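Local coordinates for protein CRISPR system Cmr subunit Cmr1-1 (Pyrococcus furiosus, PDB 4W8Z) that binds RNA and, together with Cmr6, caps the type III-B Cmr ribonucleoprotein complex that serves CRISPR defence against invading genetic elements, at residues L217-T222 against F302-T306; A281-F286 against V321-D326; K140-L144 against V201-L206; E32-I38 against V155-R160. All coordinates share one frame; numbering follows the deposited sequence.

Contact 1: residues L217-T222 against F302-T306; sequences LPSYAT and FFQST
Pro-218 and Ser-219 offer carbonyl oxygens, and Ser-305 and Thr-306 take them up. Ser-305 N donates to Pro-218 O at 3.0 Å. The donor lies in the carbonyl plane, on a lone pair, although the bond is bent (139° at the hydrogen). Thr-306 OG1 donates to Ser-219 O at 2.9 Å, again in the carbonyl plane and on a lone pair. Ser-305 OG stands 3.1 Å from both Pro-218 O and Leu-217 O. Its single proton can serve one of them at a time.

Apolar packing accompanies these bonds. Leu-217 has CG anti to its backbone N (chi1 -166°), which lays its two methyls along the opposite main chain. CD1 rests on Phe-303 O and CD2 on Gln-304 C, each at 3.5 Å. Gln-304 CB sits between Pro-218 O and Tyr-220 O. Ala-221 CB approaches Phe-302 CD1 at 3.7 Å, and Thr-222 O lies at the edge of the same ring.

The contact joins two loops at the border of the C-terminal antiparallel sheet. Phe-302 ends strand 294-302, and Phe-303 shares a backbone hydrogen bond with Phe-225, just before strand 226-231. Helix 38-54 covers one side, with Trp-44 against Ala-221 and Trp-45 against Phe-302.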
loop_
_atom_site.group_PDB
_atom_site.type_symbol
_atom_site.label_atom_id
_atom_site.label_comp_id
_atom_site.label_asym_id
_atom_site.label_seq_id
_atom_site.Cartn_x
_atom_site.Cartn_y
_atom_site.Cartn_z
ATOM N N LEU A 217 -18.105 -8.127 -9.205
ATOM C CA LEU A 217 -16.688 -8.027 -8.852
ATOM C C LEU A 217 -15.751 -7.848 -10.047
ATOM O O LEU A 217 -15.753 -8.656 -10.973
ATOM C CB LEU A 217 -16.265 -9.267 -8.063
ATOM C CG LEU A 217 -14.919 -9.162 -7.347
ATOM C CD1 LEU A 217 -14.992 -8.160 -6.209
ATOM C CD2 LEU A 217 -14.468 -10.522 -6.839
ATOM N N PRO A 218 -14.943 -6.774 -10.026
ATOM C CA PRO A 218 -13.960 -6.492 -11.077
ATOM C C PRO A 218 -12.808 -7.485 -11.039
ATOM O O PRO A 218 -12.654 -8.202 -10.049
ATOM C CB PRO A 218 -13.465 -5.079 -10.736
ATOM C CG PRO A 218 -14.494 -4.518 -9.801
ATOM C CD PRO A 218 -15.003 -5.689 -9.036
ATOM N N SER A 219 -12.004 -7.519 -12.096
ATOM C CA SER A 219 -10.890 -8.455 -12.172
ATOM C C SER A 219 -9.575 -7.796 -11.768
ATOM O O SER A 219 -8.496 -8.325 -12.042
ATOM C CB SER A 219 -10.773 -9.033 -13.579
ATOM O OG SER A 219 -10.485 -8.014 -14.516
ATOM N N TYR A 220 -9.670 -6.641 -11.121
ATOM C CA TYR A 220 -8.497 -5.942 -10.616
ATOM C C TYR A 220 -8.813 -5.327 -9.255
ATOM O O TYR A 220 -9.979 -5.212 -8.873
ATOM C CB TYR A 220 -8.026 -4.872 -11.612
ATOM C CG TYR A 220 -9.145 -4.118 -12.309
ATOM C CD1 TYR A 220 -9.730 -4.617 -13.468
ATOM C CD2 TYR A 220 -9.608 -2.904 -11.814
ATOM C CE1 TYR A 220 -10.752 -3.938 -14.108
ATOM C CE2 TYR A 220 -10.630 -2.213 -12.450
ATOM C CZ TYR A 220 -11.197 -2.735 -13.599
ATOM O OH TYR A 220 -12.216 -2.061 -14.240
ATOM N N ALA A 221 -7.772 -4.951 -8.519
ATOM C CA ALA A 221 -7.938 -4.388 -7.185
ATOM C C ALA A 221 -8.654 -3.048 -7.233
ATOM O O ALA A 221 -8.313 -2.175 -8.034
ATOM C CB ALA A 221 -6.589 -4.237 -6.500
ATOM N N THR A 222 -9.658 -2.895 -6.378
ATOM C CA THR A 222 -10.375 -1.636 -6.245
ATOM C C THR A 222 -10.544 -1.305 -4.772
ATOM O O THR A 222 -10.506 -2.198 -3.921
ATOM C CB THR A 222 -11.770 -1.676 -6.908
ATOM O OG1 THR A 222 -12.619 -2.585 -6.193
ATOM C CG2 THR A 222 -11.675 -2.094 -8.369
ATOM N N PHE A 302 -7.229 -7.001 -0.700
ATOM C CA PHE A 302 -7.867 -6.724 -1.991
ATOM C C PHE A 302 -8.564 -7.937 -2.605
ATOM O O PHE A 302 -7.913 -8.927 -2.928
ATOM C CB PHE A 302 -6.836 -6.205 -2.996
ATOM C CG PHE A 302 -6.224 -4.894 -2.620
ATOM C CD1 PHE A 302 -6.916 -3.712 -2.818
ATOM C CD2 PHE A 302 -4.946 -4.838 -2.085
ATOM C CE1 PHE A 302 -6.355 -2.501 -2.478
ATOM C CE2 PHE A 302 -4.375 -3.630 -1.745
ATOM C CZ PHE A 302 -5.079 -2.458 -1.942
ATOM N N PHE A 303 -9.876 -7.849 -2.805
ATOM C CA PHE A 303 -10.621 -8.964 -3.386
ATOM C C PHE A 303 -11.012 -8.674 -4.832
ATOM O O PHE A 303 -11.696 -7.689 -5.099
ATOM C CB PHE A 303 -11.871 -9.269 -2.552
ATOM C CG PHE A 303 -11.589 -9.491 -1.086
ATOM C CD1 PHE A 303 -10.899 -10.615 -0.663
ATOM C CD2 PHE A 303 -12.024 -8.580 -0.133
ATOM C CE1 PHE A 303 -10.638 -10.825 0.677
ATOM C CE2 PHE A 303 -11.767 -8.786 1.211
ATOM C CZ PHE A 303 -11.074 -9.910 1.615
ATOM N N GLN A 304 -10.569 -9.520 -5.761
ATOM C CA GLN A 304 -10.955 -9.381 -7.166
ATOM C C GLN A 304 -11.132 -10.739 -7.853
ATOM O O GLN A 304 -11.045 -11.781 -7.207
ATOM C CB GLN A 304 -9.928 -8.540 -7.931
ATOM C CG GLN A 304 -8.638 -9.267 -8.276
ATOM C CD GLN A 304 -7.476 -8.823 -7.419
ATOM O OE1 GLN A 304 -7.407 -9.143 -6.232
ATOM N NE2 GLN A 304 -6.550 -8.081 -8.017
ATOM N N SER A 305 -11.373 -10.715 -9.162
ATOM C CA SER A 305 -11.660 -11.931 -9.923
ATOM C C SER A 305 -10.414 -12.701 -10.353
ATOM O O SER A 305 -10.412 -13.933 -10.350
ATOM C CB SER A 305 -12.489 -11.592 -11.162
ATOM O OG SER A 305 -13.734 -11.029 -10.798
ATOM N N THR A 306 -9.369 -11.975 -10.743
ATOM C CA THR A 306 -8.115 -12.591 -11.170
ATOM C C THR A 306 -7.507 -13.448 -10.063
ATOM O O THR A 306 -7.402 -13.015 -8.916
ATOM C CB THR A 306 -7.079 -11.526 -11.610
ATOM O OG1 THR A 306 -7.482 -10.950 -12.859
ATOM C CG2 THR A 306 -5.694 -12.144 -11.772
#

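Contact 2: residues A281-F286 against V321-D326; sequences ASPLWF and VLSNFD
Pro-283 and Leu-322 form a single beta bridge, with Leu-284 N donating to Val-321 O at 3.0 Å on one flank and a weak bond from Ser-323 N to Ser-282 O on the other. This is the pattern of an antiparallel, non-hydrogen-bonded pair. It joins the chain entering strand 284-291, in the C-terminal antiparallel sheet, to a loop that turns straight into the 3-10 segment 323-325.

Leu-284 carries most of the side-chain packing. With chi1 at -173°, the side chain extends away from its own N and sets both methyls over the short turn. CD1 lies 3.7 Å from Leu-322 O and also touches Ser-323 CA. Leu-284 CD2 meets the edge of the Phe-325 ring, 3.8 Å from Phe-325 CD2, and the two side chains cross at about a right angle. The Phe-286 and Phe-325 rings meet obliquely, centroids 6.0 Å apart. Helix 237-264 also brings the Tyr-251 ring into an edge-to-face contact with Phe-325. The Tyr-251 hydroxyl also bonds to Leu-322 N and Asn-324 OD1.

At the other end, Ala-281 CB packs on Leu-322 CD1. Beside it, Ser-282 N points almost straight (174°) at Ser-323 OG, a weak bond of 3.4 Å.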
loop_
_atom_site.group_PDB
_atom_site.type_symbol
_atom_site.label_atom_id
_atom_site.label_comp_id
_atom_site.label_asym_id
_atom_site.label_seq_id
_atom_site.Cartn_x
_atom_site.Cartn_y
_atom_site.Cartn_z
ATOM N N ALA A 281 -7.132 -17.178 -1.853
ATOM C CA ALA A 281 -6.874 -16.089 -0.917
ATOM C C ALA A 281 -6.315 -14.867 -1.644
ATOM O O ALA A 281 -5.776 -14.971 -2.749
ATOM C CB ALA A 281 -5.927 -16.540 0.184
ATOM N N SER A 282 -6.442 -13.710 -1.008
ATOM C CA SER A 282 -6.239 -12.436 -1.680
ATOM C C SER A 282 -5.009 -11.703 -1.159
ATOM O O SER A 282 -4.551 -11.979 -0.049
ATOM C CB SER A 282 -7.489 -11.578 -1.503
ATOM O OG SER A 282 -8.652 -12.346 -1.765
ATOM N N PRO A 283 -4.461 -10.774 -1.963
ATOM C CA PRO A 283 -3.312 -9.976 -1.513
ATOM C C PRO A 283 -3.572 -9.241 -0.198
ATOM O O PRO A 283 -4.674 -8.737 0.032
ATOM C CB PRO A 283 -3.114 -8.972 -2.651
ATOM C CG PRO A 283 -3.686 -9.645 -3.845
ATOM C CD PRO A 283 -4.846 -10.449 -3.347
ATOM N N LEU A 284 -2.558 -9.191 0.658
ATOM C CA LEU A 284 -2.634 -8.423 1.895
ATOM C C LEU A 284 -1.421 -7.501 2.009
ATOM O O LEU A 284 -0.282 -7.941 1.882
ATOM C CB LEU A 284 -2.724 -9.360 3.104
ATOM C CG LEU A 284 -2.979 -8.755 4.488
ATOM C CD1 LEU A 284 -3.660 -9.778 5.381
ATOM C CD2 LEU A 284 -1.687 -8.283 5.132
ATOM N N TRP A 285 -1.675 -6.218 2.237
ATOM C CA TRP A 285 -0.599 -5.260 2.466
ATOM C C TRP A 285 -0.662 -4.810 3.906
ATOM O O TRP A 285 -1.737 -4.784 4.497
ATOM C CB TRP A 285 -0.712 -4.042 1.550
ATOM C CG TRP A 285 -0.749 -4.330 0.085
ATOM C CD1 TRP A 285 -0.660 -5.549 -0.523
ATOM C CD2 TRP A 285 -0.890 -3.368 -0.964
ATOM N NE1 TRP A 285 -0.739 -5.401 -1.887
ATOM C CE2 TRP A 285 -0.882 -4.071 -2.181
ATOM C CE3 TRP A 285 -1.033 -1.980 -0.989
ATOM C CZ2 TRP A 285 -1.006 -3.433 -3.411
ATOM C CZ3 TRP A 285 -1.153 -1.346 -2.211
ATOM C CH2 TRP A 285 -1.136 -2.072 -3.406
ATOM N N PHE A 286 0.477 -4.453 4.483
ATOM C CA PHE A 286 0.431 -3.806 5.784
ATOM C C PHE A 286 1.447 -2.681 5.899
ATOM O O PHE A 286 2.402 -2.595 5.122
ATOM C CB PHE A 286 0.617 -4.823 6.921
ATOM C CG PHE A 286 1.908 -5.594 6.868
ATOM C CD1 PHE A 286 3.054 -5.106 7.481
ATOM C CD2 PHE A 286 1.962 -6.831 6.250
ATOM C CE1 PHE A 286 4.235 -5.828 7.450
ATOM C CE2 PHE A 286 3.139 -7.558 6.218
ATOM C CZ PHE A 286 4.278 -7.056 6.816
ATOM N N VAL A 321 2.378 -11.969 0.891
ATOM C CA VAL A 321 1.583 -12.237 2.083
ATOM C C VAL A 321 0.097 -12.172 1.728
ATOM O O VAL A 321 -0.367 -11.181 1.167
ATOM C CB VAL A 321 1.903 -11.240 3.210
ATOM C CG1 VAL A 321 0.992 -11.469 4.400
ATOM C CG2 VAL A 321 3.365 -11.365 3.620
ATOM N N LEU A 322 -0.642 -13.232 2.040
ATOM C CA LEU A 322 -2.045 -13.319 1.645
ATOM C C LEU A 322 -2.981 -13.109 2.821
ATOM O O LEU A 322 -2.542 -12.953 3.959
ATOM C CB LEU A 322 -2.337 -14.669 0.994
ATOM C CG LEU A 322 -1.493 -15.034 -0.228
ATOM C CD1 LEU A 322 -2.005 -16.334 -0.820
ATOM C CD2 LEU A 322 -1.507 -13.907 -1.264
ATOM N N SER A 323 -4.278 -13.121 2.543
ATOM C CA SER A 323 -5.273 -12.724 3.529
ATOM C C SER A 323 -5.397 -13.692 4.700
ATOM O O SER A 323 -5.950 -13.339 5.735
ATOM C CB SER A 323 -6.629 -12.568 2.859
ATOM O OG SER A 323 -7.057 -13.814 2.346
ATOM N N ASN A 324 -4.883 -14.908 4.555
ATOM C CA ASN A 324 -4.931 -15.857 5.664
ATOM C C ASN A 324 -3.910 -15.516 6.753
ATOM O O ASN A 324 -3.785 -16.231 7.749
ATOM C CB ASN A 324 -4.717 -17.286 5.163
ATOM C CG ASN A 324 -3.404 -17.462 4.435
ATOM O OD1 ASN A 324 -2.809 -16.506 3.952
ATOM N ND2 ASN A 324 -2.952 -18.699 4.342
ATOM N N PHE A 325 -3.186 -14.419 6.550
ATOM C CA PHE A 325 -2.206 -13.928 7.508
ATOM C C PHE A 325 -2.878 -13.170 8.656
ATOM O O PHE A 325 -2.272 -12.951 9.704
ATOM C CB PHE A 325 -1.186 -13.038 6.790
ATOM C CG PHE A 325 -0.342 -12.191 7.704
ATOM C CD1 PHE A 325 0.619 -12.763 8.520
ATOM C CD2 PHE A 325 -0.496 -10.812 7.727
ATOM C CE1 PHE A 325 1.404 -11.978 9.352
ATOM C CE2 PHE A 325 0.283 -10.023 8.558
ATOM C CZ PHE A 325 1.236 -10.608 9.368
ATOM N N ASP A 326 -4.141 -12.795 8.471
ATOM C CA ASP A 326 -4.824 -11.962 9.459
ATOM C C ASP A 326 -5.036 -12.671 10.795
ATOM O O ASP A 326 -5.092 -12.018 11.834
ATOM C CB ASP A 326 -6.171 -11.466 8.917
ATOM C CG ASP A 326 -7.025 -12.581 8.347
ATOM O OD1 ASP A 326 -6.787 -13.765 8.680
ATOM O OD2 ASP A 326 -7.934 -12.268 7.550
#

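Contact 3: residues K140-L144 against V201-L206; sequences KLATL and VTGEIL
Ile-205, near the C-terminal end of helix 188-206, projects between Lys-140, Leu-141 and Leu-144 of helix 136-152. At CB its chain divides. The CG2 branch, anti to the backbone N, meets Leu-141: it is 3.9 Å from Leu-141 CG and slides past that side chain in the opposite direction. The CG1 branch lies beside the backbone N (chi1 -56°) and carries CD1 further on. CD1 touches Lys-140 CB at 3.8 Å and also the aliphatic CD of that lysine. It meets Leu-144 CD1 tip to tip at 4.0 Å.

The neighbours extend the apolar seam. Leu-141 CD1 reaches Leu-206 CD2 at 4.1 Å, and Leu-144 CD1 packs on Val-201 CG1. Leu-144 CD1 also comes 3.7 Å from Thr-202 OG1, whose hydrogen bond goes to Val-198 O within its own helix.

The segment axes run nearly antiparallel (155°) and approach to 10.9 Å. Helix 38-54 packs against both: Phe-46 and Leu-49 touch the first segment, Tyr-53 and Phe-54 the second. Helices 38-54 and 136-152 are the two helices of a ferredoxin-like beta-alpha-beta-beta-alpha-beta fold, as in other RAMP proteins. Helix 188-206 is added outside that core.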
loop_
_atom_site.group_PDB
_atom_site.type_symbol
_atom_site.label_atom_id
_atom_site.label_comp_id
_atom_site.label_asym_id
_atom_site.label_seq_id
_atom_site.Cartn_x
_atom_site.Cartn_y
_atom_site.Cartn_z
ATOM N N LYS A 140 -8.834 17.327 -8.984
ATOM C CA LYS A 140 -9.582 16.671 -7.917
ATOM C C LYS A 140 -9.204 15.198 -7.852
ATOM O O LYS A 140 -8.931 14.663 -6.778
ATOM C CB LYS A 140 -11.089 16.817 -8.130
ATOM C CG LYS A 140 -11.663 18.167 -7.738
ATOM C CD LYS A 140 -13.184 18.148 -7.853
ATOM C CE LYS A 140 -13.805 19.434 -7.334
ATOM N NZ LYS A 140 -15.288 19.343 -7.236
ATOM N N LEU A 141 -9.177 14.556 -9.016
ATOM C CA LEU A 141 -8.837 13.142 -9.116
ATOM C C LEU A 141 -7.377 12.863 -8.749
ATOM O O LEU A 141 -7.054 11.808 -8.203
ATOM C CB LEU A 141 -9.130 12.633 -10.528
ATOM C CG LEU A 141 -10.611 12.570 -10.904
ATOM C CD1 LEU A 141 -10.777 12.282 -12.382
ATOM C CD2 LEU A 141 -11.312 11.520 -10.070
ATOM N N ALA A 142 -6.497 13.809 -9.053
ATOM C CA ALA A 142 -5.088 13.677 -8.705
ATOM C C ALA A 142 -4.906 13.718 -7.190
ATOM O O ALA A 142 -4.187 12.900 -6.617
ATOM C CB ALA A 142 -4.270 14.774 -9.372
ATOM N N THR A 143 -5.571 14.673 -6.547
ATOM C CA THR A 143 -5.474 14.842 -5.102
ATOM C C THR A 143 -6.098 13.663 -4.357
ATOM O O THR A 143 -5.549 13.186 -3.360
ATOM C CB THR A 143 -6.135 16.164 -4.656
ATOM O OG1 THR A 143 -5.245 17.251 -4.935
ATOM C CG2 THR A 143 -6.437 16.154 -3.171
ATOM N N LEU A 144 -7.235 13.184 -4.849
ATOM C CA LEU A 144 -7.866 12.001 -4.275
ATOM C C LEU A 144 -6.915 10.814 -4.323
ATOM O O LEU A 144 -6.799 10.062 -3.355
ATOM C CB LEU A 144 -9.164 11.674 -5.009
ATOM C CG LEU A 144 -10.378 12.493 -4.567
ATOM C CD1 LEU A 144 -11.501 12.367 -5.566
ATOM C CD2 LEU A 144 -10.845 12.053 -3.190
ATOM N N VAL A 201 -17.544 10.655 -3.688
ATOM C CA VAL A 201 -17.165 11.797 -4.514
ATOM C C VAL A 201 -16.575 11.381 -5.866
ATOM O O VAL A 201 -16.926 11.947 -6.904
ATOM C CB VAL A 201 -16.160 12.697 -3.770
ATOM C CG1 VAL A 201 -15.370 13.546 -4.741
ATOM C CG2 VAL A 201 -16.886 13.574 -2.776
ATOM N N THR A 202 -15.696 10.383 -5.848
ATOM C CA THR A 202 -15.007 9.924 -7.051
ATOM C C THR A 202 -15.980 9.540 -8.161
ATOM O O THR A 202 -15.736 9.819 -9.335
ATOM C CB THR A 202 -14.095 8.718 -6.744
ATOM O OG1 THR A 202 -13.201 9.055 -5.676
ATOM C CG2 THR A 202 -13.287 8.324 -7.970
ATOM N N GLY A 203 -17.089 8.912 -7.783
ATOM C CA GLY A 203 -18.113 8.540 -8.741
ATOM C C GLY A 203 -18.712 9.748 -9.439
ATOM O O GLY A 203 -18.861 9.757 -10.662
ATOM N N GLU A 204 -19.049 10.769 -8.652
ATOM C CA GLU A 204 -19.658 11.990 -9.170
ATOM C C GLU A 204 -18.773 12.673 -10.208
ATOM O O GLU A 204 -19.251 13.112 -11.251
ATOM C CB GLU A 204 -19.967 12.957 -8.020
ATOM C CG GLU A 204 -21.148 12.538 -7.156
ATOM C CD GLU A 204 -21.307 13.399 -5.915
ATOM O OE1 GLU A 204 -20.691 14.486 -5.856
ATOM O OE2 GLU A 204 -22.043 12.981 -4.993
ATOM N N ILE A 205 -17.479 12.741 -9.922
ATOM C CA ILE A 205 -16.524 13.405 -10.802
ATOM C C ILE A 205 -16.409 12.687 -12.153
ATOM O O ILE A 205 -16.039 13.292 -13.160
ATOM C CB ILE A 205 -15.132 13.500 -10.121
ATOM C CG1 ILE A 205 -15.251 14.219 -8.773
ATOM C CG2 ILE A 205 -14.129 14.220 -11.001
ATOM C CD1 ILE A 205 -13.956 14.288 -7.997
ATOM N N LEU A 206 -16.761 11.404 -12.174
ATOM C CA LEU A 206 -16.669 10.597 -13.389
ATOM C C LEU A 206 -18.016 10.438 -14.101
ATOM O O LEU A 206 -18.071 9.977 -15.241
ATOM C CB LEU A 206 -16.107 9.211 -13.059
ATOM C CG LEU A 206 -14.754 9.112 -12.350
ATOM C CD1 LEU A 206 -14.554 7.709 -11.802
ATOM C CD2 LEU A 206 -13.617 9.485 -13.284
#

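Contact 4: residues E32-I38 against V155-R160; sequences EVRSPSI and VGFRSR
Glu-32 and Arg-158 both bend at their second torsion (chi2 70° and -68°), and the two turns bring carboxylate and guanidinium together. Arg-158 NH2 donates to Glu-32 OE2 at 2.7 Å in a nearly straight salt bridge (165°). The oxygen lies close to the guanidinium plane and is met on its anti side. NH1 adds a weak bond to the same oxygen at 3.3 Å. Both charges have second partners: Lys-314 for Glu-32 OE1 and Asp-318 for Arg-158 NH2.

The Phe-157 ring is held between two side chains. Val-33 CG1 makes a CH-pi contact over one face, 4.1 Å from the ring centroid, and Arg-158 CG covers the opposite face. Arg-34 O lies at the ring edge and receives a CA-H...O contact from Phe-157 CA at 3.4 Å. Arg-34 NH2 sits over the face of the Arg-160 guanidinium, 3.5 Å from Arg-160 CZ, so two like charges come close together.

Further along, Gly-156 N donates to Pro-36 O at 3.0 Å, and Val-155 packs on Ile-38 at the start of helix 38-54. Gly-156 opens a type II turn that ends at Ser-159. The turn lies in the loop between helix 136-152 and strand 166-172, the position of the glycine-rich loop of RAMP proteins, and probably corresponds to it.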
loop_
_atom_site.group_PDB
_atom_site.type_symbol
_atom_site.label_atom_id
_atom_site.label_comp_id
_atom_site.label_asym_id
_atom_site.label_seq_id
_atom_site.Cartn_x
_atom_site.Cartn_y
_atom_site.Cartn_z
ATOM N N GLU A 32 12.810 -8.409 -8.507
ATOM C CA GLU A 32 12.171 -8.513 -7.194
ATOM C C GLU A 32 12.179 -7.155 -6.508
ATOM O O GLU A 32 11.263 -6.821 -5.754
ATOM C CB GLU A 32 12.872 -9.555 -6.312
ATOM C CG GLU A 32 12.399 -9.591 -4.854
ATOM C CD GLU A 32 10.983 -10.136 -4.691
ATOM O OE1 GLU A 32 10.514 -10.871 -5.590
ATOM O OE2 GLU A 32 10.339 -9.825 -3.661
ATOM N N VAL A 33 13.215 -6.371 -6.781
ATOM C CA VAL A 33 13.352 -5.051 -6.182
ATOM C C VAL A 33 12.444 -4.055 -6.898
ATOM O O VAL A 33 12.909 -3.162 -7.611
ATOM C CB VAL A 33 14.816 -4.564 -6.221
ATOM C CG1 VAL A 33 14.999 -3.336 -5.340
ATOM C CG2 VAL A 33 15.740 -5.671 -5.756
ATOM N N ARG A 34 11.139 -4.235 -6.720
ATOM C CA ARG A 34 10.158 -3.260 -7.178
ATOM C C ARG A 34 10.097 -2.095 -6.203
ATOM O O ARG A 34 10.025 -2.287 -4.992
ATOM C CB ARG A 34 8.771 -3.887 -7.323
ATOM C CG ARG A 34 8.437 -4.378 -8.723
ATOM C CD ARG A 34 6.932 -4.295 -8.986
ATOM N NE ARG A 34 6.137 -4.877 -7.904
ATOM C CZ ARG A 34 5.395 -4.177 -7.050
ATOM N NH1 ARG A 34 5.332 -2.854 -7.141
ATOM N NH2 ARG A 34 4.710 -4.804 -6.102
ATOM N N SER A 35 10.122 -0.882 -6.735
ATOM C CA SER A 35 10.110 0.303 -5.892
ATOM C C SER A 35 9.159 1.354 -6.447
ATOM O O SER A 35 9.575 2.228 -7.207
ATOM C CB SER A 35 11.522 0.876 -5.761
ATOM O OG SER A 35 11.577 1.890 -4.778
ATOM N N PRO A 36 7.868 1.258 -6.081
ATOM C CA PRO A 36 6.867 2.247 -6.494
ATOM C C PRO A 36 7.253 3.667 -6.100
ATOM O O PRO A 36 7.574 3.925 -4.936
ATOM C CB PRO A 36 5.608 1.805 -5.740
ATOM C CG PRO A 36 5.788 0.336 -5.565
ATOM C CD PRO A 36 7.257 0.138 -5.341
ATOM N N SER A 37 7.234 4.574 -7.070
ATOM C CA SER A 37 7.486 5.984 -6.807
ATOM C C SER A 37 6.182 6.632 -6.374
ATOM O O SER A 37 5.124 6.009 -6.447
ATOM C CB SER A 37 8.048 6.679 -8.048
ATOM O OG SER A 37 7.056 6.791 -9.057
ATOM N N ILE A 38 6.253 7.879 -5.924
ATOM C CA ILE A 38 5.049 8.607 -5.551
ATOM C C ILE A 38 4.128 8.786 -6.758
ATOM O O ILE A 38 2.922 8.553 -6.663
ATOM C CB ILE A 38 5.392 9.974 -4.945
ATOM C CG1 ILE A 38 6.191 9.780 -3.656
ATOM C CG2 ILE A 38 4.131 10.781 -4.681
ATOM C CD1 ILE A 38 6.418 11.057 -2.881
ATOM N N VAL A 155 5.154 3.735 -0.379
ATOM C CA VAL A 155 6.051 3.767 -1.537
ATOM C C VAL A 155 7.401 3.095 -1.276
ATOM O O VAL A 155 7.870 3.030 -0.139
ATOM C CB VAL A 155 6.310 5.217 -1.999
ATOM C CG1 VAL A 155 5.016 5.880 -2.447
ATOM C CG2 VAL A 155 6.961 6.017 -0.888
ATOM N N GLY A 156 8.018 2.588 -2.338
ATOM C CA GLY A 156 9.347 2.016 -2.243
ATOM C C GLY A 156 9.423 0.500 -2.146
ATOM O O GLY A 156 8.411 -0.206 -2.195
ATOM N N PHE A 157 10.648 0.001 -2.005
ATOM C CA PHE A 157 10.888 -1.428 -1.859
ATOM C C PHE A 157 10.268 -1.944 -0.559
ATOM O O PHE A 157 10.460 -1.348 0.504
ATOM C CB PHE A 157 12.392 -1.718 -1.899
ATOM C CG PHE A 157 12.732 -3.183 -1.916
ATOM C CD1 PHE A 157 12.058 -4.054 -2.754
ATOM C CD2 PHE A 157 13.748 -3.685 -1.111
ATOM C CE1 PHE A 157 12.375 -5.405 -2.781
ATOM C CE2 PHE A 157 14.068 -5.037 -1.130
ATOM C CZ PHE A 157 13.378 -5.897 -1.968
ATOM N N ARG A 158 9.520 -3.042 -0.668
ATOM C CA ARG A 158 8.883 -3.713 0.473
ATOM C C ARG A 158 7.774 -2.889 1.136
ATOM O O ARG A 158 7.436 -3.113 2.299
ATOM C CB ARG A 158 9.937 -4.105 1.517
ATOM C CG ARG A 158 10.737 -5.331 1.141
ATOM C CD ARG A 158 9.853 -6.572 1.154
ATOM N NE ARG A 158 10.532 -7.713 0.556
ATOM C CZ ARG A 158 10.395 -8.086 -0.712
ATOM N NH1 ARG A 158 9.584 -7.414 -1.518
ATOM N NH2 ARG A 158 11.065 -9.135 -1.175
ATOM N N SER A 159 7.185 -1.965 0.385
ATOM C CA SER A 159 6.145 -1.087 0.924
ATOM C C SER A 159 4.826 -1.814 1.231
ATOM O O SER A 159 3.984 -1.290 1.960
ATOM C CB SER A 159 5.895 0.079 -0.036
ATOM O OG SER A 159 6.189 -0.297 -1.371
ATOM N N ARG A 160 4.648 -3.016 0.688
ATOM C CA ARG A 160 3.508 -3.853 1.059
ATOM C C ARG A 160 3.763 -4.556 2.386
ATOM O O ARG A 160 2.869 -5.191 2.950
ATOM C CB ARG A 160 3.209 -4.884 -0.028
ATOM C CG ARG A 160 2.631 -4.285 -1.299
ATOM C CD ARG A 160 2.504 -5.332 -2.386
ATOM N NE ARG A 160 3.803 -5.899 -2.719
ATOM C CZ ARG A 160 3.985 -6.968 -3.487
ATOM N NH1 ARG A 160 2.946 -7.610 -4.007
ATOM N NH2 ARG A 160 5.213 -7.400 -3.729
#

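In the fold
From the N terminus, the chain leaves strand 8-16 and opens contact 4 just ahead of helix 38-54. The N-terminal sheet strands 79-84 and 126-133 follow. Contact 3 opens on helix 136-152 before contact 4 closes, and itself closes on helix 188-206, so these two cross. Contact 1 then opens at 217-222 and contact 2 at 281-286. Contact 1 closes after strand 294-302 and contact 2 closes at 321-326, a second crossing. Contact 4 joins two loops of the N-terminal fold, and contact 3 ties helix 188-206 to it; contacts 1 and 2 lie at the C-terminal sheet and touch each other. Contact 2 also meets contact 4, probably through a hydrogen bond from Phe-286 N to Arg-160 O.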